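Local coordinates for protein B-129 (Sulfolobus virus 1, PDB 2WBT) that is essential for virus function and carries two C2H2-type zinc fingers that bind zinc and probably contact DNA, at residues 65-69 with 80-84. Residue numbers count along the deposited sequence, not the author numbering.
Sequences RLLAS and CLMPF. With ZN (zinc ion), chain C.
A C2H2-type zinc finger can be docked onto a neighbouring helix through the turn that carries its two cysteine ligands, and residues 80-84 of B-129 illustrate this. Cys80 is the second cysteine of the CxxC motif, its SG 2.2 Å from the zinc that Cys77, His93 and Glu98 also bind, with Glu98 in place of the second histidine of a classical finger. The turn continues at Leu81, where the backbone enters the left-handed helical region (phi/psi 62/30), and extends through Met82 and Pro83 into the finger's short β-hairpin. Leu81, pointing toward segment 65-69 of helix 60-72, is the residue most covered. In its mt rotamer it lays CD2 against Leu66, 3.7 Å from CA and 3.8 Å from CB, while Leu81 CD1 sits over one face of the Arg65 guanidinium, 3.5 Å from NH1. Tyr62, a turn earlier on the helix, also touches Leu81. The register places CA of Leu66 5.7 Å from CA of Leu81, and CA of Ser69 5.6 Å from CA of Pro83. Arg65 NH2 comes 3.5 Å from Cys80 O, and Pro83 CB packs 4.0 Å from Ser69 O. The polar tie is made by Ser69, whose m rotamer directs OG to donate a very short hydrogen bond to Leu81 O, 2.4 Å away.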
loop_
_atom_site.group_PDB
_atom_site.type_symbol
_atom_site.label_atom_id
_atom_site.label_comp_id
_atom_site.label_asym_id
_atom_site.label_seq_id
_atom_site.Cartn_x
_atom_site.Cartn_y
_atom_site.Cartn_z
ATOM N N ARG A 65 -1.207 2.023 -9.630
ATOM C CA ARG A 65 -1.517 1.401 -10.918
ATOM C C ARG A 65 -2.105 -0.000 -10.721
ATOM O O ARG A 65 -2.941 -0.440 -11.513
ATOM C CB ARG A 65 -0.274 1.348 -11.810
ATOM C CG ARG A 65 0.035 2.684 -12.476
ATOM C CD ARG A 65 1.270 2.638 -13.364
ATOM N NE ARG A 65 1.184 1.599 -14.393
ATOM C CZ ARG A 65 2.027 0.572 -14.533
ATOM N NH1 ARG A 65 3.068 0.411 -13.718
ATOM N NH2 ARG A 65 1.831 -0.304 -15.513
ATOM N N LEU A 66 -1.664 -0.692 -9.670
ATOM C CA LEU A 66 -2.249 -1.982 -9.283
ATOM C C LEU A 66 -3.714 -1.804 -8.896
ATOM O O LEU A 66 -4.583 -2.537 -9.371
ATOM C CB LEU A 66 -1.478 -2.600 -8.108
ATOM C CG LEU A 66 -2.085 -3.843 -7.442
ATOM C CD1 LEU A 66 -2.325 -4.947 -8.461
ATOM C CD2 LEU A 66 -1.187 -4.334 -6.320
ATOM N N LEU A 67 -3.970 -0.827 -8.031
ATOM C CA LEU A 67 -5.320 -0.549 -7.531
ATOM C C LEU A 67 -6.263 -0.089 -8.642
ATOM O O LEU A 67 -7.428 -0.488 -8.678
ATOM C CB LEU A 67 -5.274 0.505 -6.421
ATOM C CG LEU A 67 -4.489 0.125 -5.162
ATOM C CD1 LEU A 67 -4.354 1.321 -4.230
ATOM C CD2 LEU A 67 -5.136 -1.041 -4.450
ATOM N N ALA A 68 -5.754 0.754 -9.537
ATOM C CA ALA A 68 -6.518 1.220 -10.698
ATOM C C ALA A 68 -6.923 0.060 -11.612
ATOM O O ALA A 68 -8.046 0.022 -12.117
ATOM C CB ALA A 68 -5.717 2.251 -11.480
ATOM N N SER A 69 -6.000 -0.877 -11.819
ATOM C CA SER A 69 -6.262 -2.069 -12.631
ATOM C C SER A 69 -7.231 -3.019 -11.935
ATOM O O SER A 69 -8.146 -3.554 -12.563
ATOM C CB SER A 69 -4.957 -2.805 -12.934
ATOM O OG SER A 69 -4.059 -1.962 -13.634
ATOM N N CYS A 80 2.796 -6.723 -15.483
ATOM C CA CYS A 80 2.390 -5.570 -16.304
ATOM C C CYS A 80 1.208 -4.759 -15.761
ATOM O O CYS A 80 0.971 -3.642 -16.227
ATOM C CB CYS A 80 2.137 -5.977 -17.760
ATOM S SG CYS A 80 0.642 -7.065 -18.026
ATOM N N LEU A 81 0.500 -5.280 -14.761
ATOM C CA LEU A 81 -0.626 -4.557 -14.143
ATOM C C LEU A 81 -1.778 -4.267 -15.101
ATOM O O LEU A 81 -2.471 -3.258 -14.947
ATOM C CB LEU A 81 -0.151 -3.240 -13.508
ATOM C CG LEU A 81 0.809 -3.368 -12.327
ATOM C CD1 LEU A 81 1.307 -1.994 -11.908
ATOM C CD2 LEU A 81 0.143 -4.079 -11.156
ATOM N N MET A 82 -1.968 -5.138 -16.096
ATOM C CA MET A 82 -3.051 -4.986 -17.073
ATOM C C MET A 82 -4.200 -5.948 -16.754
ATOM O O MET A 82 -3.969 -7.141 -16.543
ATOM C CB MET A 82 -2.550 -5.219 -18.501
ATOM C CG MET A 82 -1.516 -4.203 -19.003
ATOM S SD MET A 82 -2.036 -2.472 -19.006
ATOM C CE MET A 82 -1.374 -1.896 -17.448
ATOM N N PRO A 83 -5.443 -5.429 -16.716
ATOM C CA PRO A 83 -6.619 -6.232 -16.408
ATOM C C PRO A 83 -7.026 -7.136 -17.560
ATOM O O PRO A 83 -6.846 -6.776 -18.723
ATOM C CB PRO A 83 -7.714 -5.189 -16.136
ATOM C CG PRO A 83 -7.176 -3.883 -16.534
ATOM C CD PRO A 83 -5.784 -4.018 -16.977
ATOM N N PHE A 84 -7.572 -8.299 -17.223
ATOM C CA PHE A 84 -8.071 -9.240 -18.217
ATOM C C PHE A 84 -9.498 -9.656 -17.896
ATOM O O PHE A 84 -9.940 -9.574 -16.749
ATOM C CB PHE A 84 -7.151 -10.452 -18.310
ATOM C CG PHE A 84 -5.863 -10.159 -19.009
ATOM C CD1 PHE A 84 -5.758 -10.311 -20.385
ATOM C CD2 PHE A 84 -4.763 -9.699 -18.301
ATOM C CE1 PHE A 84 -4.574 -10.028 -21.039
ATOM C CE2 PHE A 84 -3.575 -9.415 -18.948
ATOM C CZ PHE A 84 -3.482 -9.580 -20.319
HETATM ZN ZN ZN C . 1.685 -9.022 -17.647
#